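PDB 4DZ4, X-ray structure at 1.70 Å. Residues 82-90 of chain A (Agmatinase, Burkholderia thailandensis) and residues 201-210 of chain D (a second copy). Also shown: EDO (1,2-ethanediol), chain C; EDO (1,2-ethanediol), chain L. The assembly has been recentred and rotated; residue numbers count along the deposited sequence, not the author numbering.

Chain A (82-90) ELNPYPWGF
Chain D (201-210) GIRTWNDDYL

Two loop segments from two copies of agmatinase pack with 477 Å² buried between them, both sides summed, and no direct hydrogen bond crosses the contact. The CA atoms of Tyr A86 and Thr D204 lie 5.2 Å apart, the nearest in register, and the segments Asn A84 to Tyr A86 and Arg D203 to Trp D205 run roughly antiparallel, without backbone hydrogen bonds between them. Both chains are extended here: phi/psi is -101/138 at Tyr A86, -136/157 at Thr D204 and -94/135 at Trp D205.

Trp D205 contributes most, with 138 Å² covered. Its CA-to-CB bond points toward chain A, with chi1 t (-173°) and chi2 -102°. Gly A89 lies over one face of the indole, its CA 3.5 Å from the centroid of the five-membered ring and 16° off the normal, a CH-pi contact. An ideal CB on Gly A89 would sit 2.9 Å from Trp D205 CZ2, a clash, and its positive phi (73/20) also favours glycine. Chain A turns between Pro A85 and Gly A89: Gly A89 N donates to Pro A85 O (2.9 Å), and within this turn the peptide before Pro A87 is cis. Trp D205 NE1 is satisfied within its own chain by Asp D207 OD1 (2.8 Å, 165°).

The CA-to-CB bond of Tyr A86, which has 110 Å² covered, also points toward chain D (chi1 t, -167°; chi2 83°). Arg D203 CA stands 4.0 Å from its ring centroid, over one face, while Tyr A86 CD1 meets the indole edge at Trp D205 CE3 (3.9 Å). Tyr D209 OH, which donates to Thr D204 O (2.8 Å), approaches Tyr A86 CE1 at 3.5 Å. Leu A83 (m, t) adds an apolar contact, CD1 to Thr D204 CB at 3.8 Å.

Small molecules supply the polar links. Water 1 donates to Asn A84 O (2.7 Å) and accepts from Trp D205 N (2.9 Å). Ethanediol C uses O1 to accept from Asn A84 N (2.9 Å) and donate to Trp D205 O (3.0 Å); its O2 accepts from Asp D207 N (3.0 Å).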

# COMPACT_ATOMS: atom_id res chain seq x y z
N GLU A 82 8.65 25.81 -0.81
CA GLU A 82 8.23 26.53 -2.03
C GLU A 82 7.62 27.91 -1.74
O GLU A 82 7.75 28.82 -2.55
CB GLU A 82 7.22 25.69 -2.81
CG GLU A 82 6.81 26.27 -4.17
CD GLU A 82 5.59 25.57 -4.77
OE1 GLU A 82 4.89 24.84 -4.02
OE2 GLU A 82 5.30 25.77 -5.98
N LEU A 83 6.99 28.07 -0.58
CA LEU A 83 6.22 29.27 -0.27
C LEU A 83 6.64 29.77 1.09
O LEU A 83 7.20 29.00 1.88
CB LEU A 83 4.71 28.93 -0.24
CG LEU A 83 4.16 28.43 -1.56
CD1 LEU A 83 2.71 28.01 -1.33
CD2 LEU A 83 4.28 29.51 -2.64
N ASN A 84 6.40 31.06 1.38
CA ASN A 84 6.60 31.52 2.74
C ASN A 84 5.69 30.69 3.65
O ASN A 84 4.51 30.53 3.32
CB ASN A 84 6.17 32.97 2.91
CG ASN A 84 7.12 33.96 2.23
OD1 ASN A 84 8.16 33.59 1.68
ND2 ASN A 84 6.76 35.22 2.30
N PRO A 85 6.20 30.22 4.81
CA PRO A 85 5.30 29.49 5.72
C PRO A 85 4.06 30.26 6.16
O PRO A 85 4.09 31.49 6.33
CB PRO A 85 6.20 29.18 6.92
CG PRO A 85 7.56 29.04 6.33
CD PRO A 85 7.61 30.08 5.23
N TYR A 86 2.94 29.53 6.29
CA TYR A 86 1.66 30.12 6.68
C TYR A 86 1.39 29.84 8.17
O TYR A 86 1.60 28.72 8.61
CB TYR A 86 0.53 29.50 5.83
CG TYR A 86 -0.77 30.28 5.96
CD1 TYR A 86 -1.00 31.42 5.20
CD2 TYR A 86 -1.73 29.92 6.92
CE1 TYR A 86 -2.15 32.17 5.34
CE2 TYR A 86 -2.89 30.67 7.07
CZ TYR A 86 -3.10 31.79 6.28
OH TYR A 86 -4.22 32.57 6.40
N PRO A 87 0.87 30.83 8.92
CA PRO A 87 0.40 32.19 8.59
C PRO A 87 1.50 33.26 8.67
O PRO A 87 1.21 34.44 8.48
CB PRO A 87 -0.66 32.46 9.67
CG PRO A 87 -0.10 31.74 10.86
CD PRO A 87 0.55 30.48 10.33
N TRP A 88 2.72 32.82 8.96
CA TRP A 88 3.87 33.72 9.21
C TRP A 88 4.06 34.77 8.14
O TRP A 88 4.24 35.96 8.43
CB TRP A 88 5.13 32.89 9.32
CG TRP A 88 5.01 31.80 10.35
CD1 TRP A 88 4.76 30.45 10.15
CD2 TRP A 88 5.09 31.97 11.80
NE1 TRP A 88 4.73 29.77 11.35
CE2 TRP A 88 4.90 30.64 12.38
CE3 TRP A 88 5.31 33.06 12.65
CZ2 TRP A 88 4.94 30.42 13.77
CZ3 TRP A 88 5.34 32.84 14.04
CH2 TRP A 88 5.16 31.53 14.58
N GLY A 89 4.02 34.33 6.88
CA GLY A 89 4.09 35.28 5.76
C GLY A 89 5.46 35.90 5.51
O GLY A 89 5.55 36.97 4.89
N PHE A 90 6.52 35.26 6.02
CA PHE A 90 7.90 35.65 5.72
C PHE A 90 8.68 34.41 5.29
O PHE A 90 8.29 33.28 5.64
CB PHE A 90 8.57 36.33 6.94
CG PHE A 90 8.49 35.53 8.24
CD1 PHE A 90 9.23 34.35 8.43
CD2 PHE A 90 7.71 36.00 9.30
CE1 PHE A 90 9.17 33.65 9.63
CE2 PHE A 90 7.66 35.30 10.51
CZ PHE A 90 8.38 34.14 10.68
N GLY D 201 -10.53 27.47 3.55
CA GLY D 201 -9.58 26.42 3.94
C GLY D 201 -8.14 26.75 3.61
O GLY D 201 -7.24 25.93 3.82
N ILE D 202 -7.91 27.96 3.08
CA ILE D 202 -6.56 28.44 2.74
C ILE D 202 -5.59 28.24 3.89
O ILE D 202 -5.88 28.55 5.05
CB ILE D 202 -6.61 29.94 2.36
CG1 ILE D 202 -7.47 30.12 1.10
CG2 ILE D 202 -5.19 30.51 2.20
CD1 ILE D 202 -6.91 29.41 -0.14
N ARG D 203 -4.40 27.74 3.56
CA ARG D 203 -3.36 27.63 4.55
C ARG D 203 -1.99 27.67 3.87
O ARG D 203 -1.02 27.04 4.31
CB ARG D 203 -3.58 26.41 5.46
CG ARG D 203 -3.75 25.12 4.69
CD ARG D 203 -4.34 24.07 5.64
NE ARG D 203 -4.46 22.74 4.99
CZ ARG D 203 -5.48 22.30 4.27
NH1 ARG D 203 -5.46 21.04 3.80
NH2 ARG D 203 -6.52 23.09 3.99
N THR D 204 -1.91 28.49 2.83
CA THR D 204 -0.63 28.79 2.24
C THR D 204 -0.57 30.28 1.97
O THR D 204 -1.61 30.93 1.88
CB THR D 204 -0.39 27.96 0.95
OG1 THR D 204 -1.51 28.10 0.08
CG2 THR D 204 -0.15 26.47 1.28
N TRP D 205 0.65 30.80 1.88
CA TRP D 205 0.90 32.25 1.83
C TRP D 205 1.02 32.84 0.44
O TRP D 205 1.72 32.29 -0.43
CB TRP D 205 2.17 32.60 2.61
CG TRP D 205 2.34 34.10 2.69
CD1 TRP D 205 3.19 34.90 1.94
CD2 TRP D 205 1.58 35.03 3.52
NE1 TRP D 205 3.03 36.23 2.26
CE2 TRP D 205 2.08 36.38 3.19
CE3 TRP D 205 0.58 34.90 4.47
CZ2 TRP D 205 1.57 37.53 3.80
CZ3 TRP D 205 0.08 36.08 5.09
CH2 TRP D 205 0.56 37.35 4.75
N ASN D 206 0.34 33.98 0.25
CA ASN D 206 0.49 34.87 -0.92
C ASN D 206 0.68 36.29 -0.41
O ASN D 206 -0.03 36.73 0.50
CB ASN D 206 -0.76 34.81 -1.82
CG ASN D 206 -0.53 35.40 -3.21
OD1 ASN D 206 0.45 36.15 -3.44
ND2 ASN D 206 -1.43 35.09 -4.14
N ASP D 207 1.67 36.98 -0.96
CA ASP D 207 1.89 38.40 -0.67
C ASP D 207 0.74 39.29 -1.15
O ASP D 207 0.56 40.41 -0.65
CB ASP D 207 3.19 38.86 -1.34
CG ASP D 207 4.45 38.46 -0.56
OD1 ASP D 207 4.37 38.17 0.66
OD2 ASP D 207 5.55 38.48 -1.17
N ASP D 208 -0.03 38.80 -2.12
CA ASP D 208 -1.14 39.55 -2.70
C ASP D 208 -2.31 38.63 -3.06
O ASP D 208 -2.31 38.01 -4.13
CB ASP D 208 -0.66 40.32 -3.95
CG ASP D 208 -1.71 41.28 -4.50
OD1 ASP D 208 -2.86 41.34 -4.00
OD2 ASP D 208 -1.36 42.00 -5.47
N TYR D 209 -3.28 38.52 -2.15
CA TYR D 209 -4.47 37.71 -2.40
C TYR D 209 -5.52 38.40 -3.32
O TYR D 209 -6.64 37.89 -3.46
CB TYR D 209 -5.16 37.29 -1.08
CG TYR D 209 -4.37 36.32 -0.23
CD1 TYR D 209 -4.41 34.93 -0.49
CD2 TYR D 209 -3.63 36.77 0.88
CE1 TYR D 209 -3.68 34.03 0.30
CE2 TYR D 209 -2.91 35.86 1.67
CZ TYR D 209 -2.95 34.51 1.38
OH TYR D 209 -2.24 33.60 2.17
N LEU D 210 -5.14 39.52 -3.92
CA LEU D 210 -5.94 40.20 -4.97
C LEU D 210 -7.30 40.73 -4.49
O LEU D 210 -8.23 40.92 -5.29
CB LEU D 210 -6.10 39.31 -6.21
CG LEU D 210 -4.85 38.75 -6.91
CD1 LEU D 210 -5.25 37.85 -8.09
CD2 LEU D 210 -3.89 39.85 -7.35
C1 EDO C . 5.38 33.42 -1.35
O1 EDO C . 4.69 32.70 -0.32
C2 EDO C . 5.00 34.90 -1.42
O2 EDO C . 3.76 35.16 -2.13
C1 EDO L . 9.47 30.89 0.01
O1 EDO L . 9.79 31.16 1.38
C2 EDO L . 10.69 30.88 -0.91
O2 EDO L . 11.28 32.20 -0.92
O HOH W 1 2.54 28.80 2.65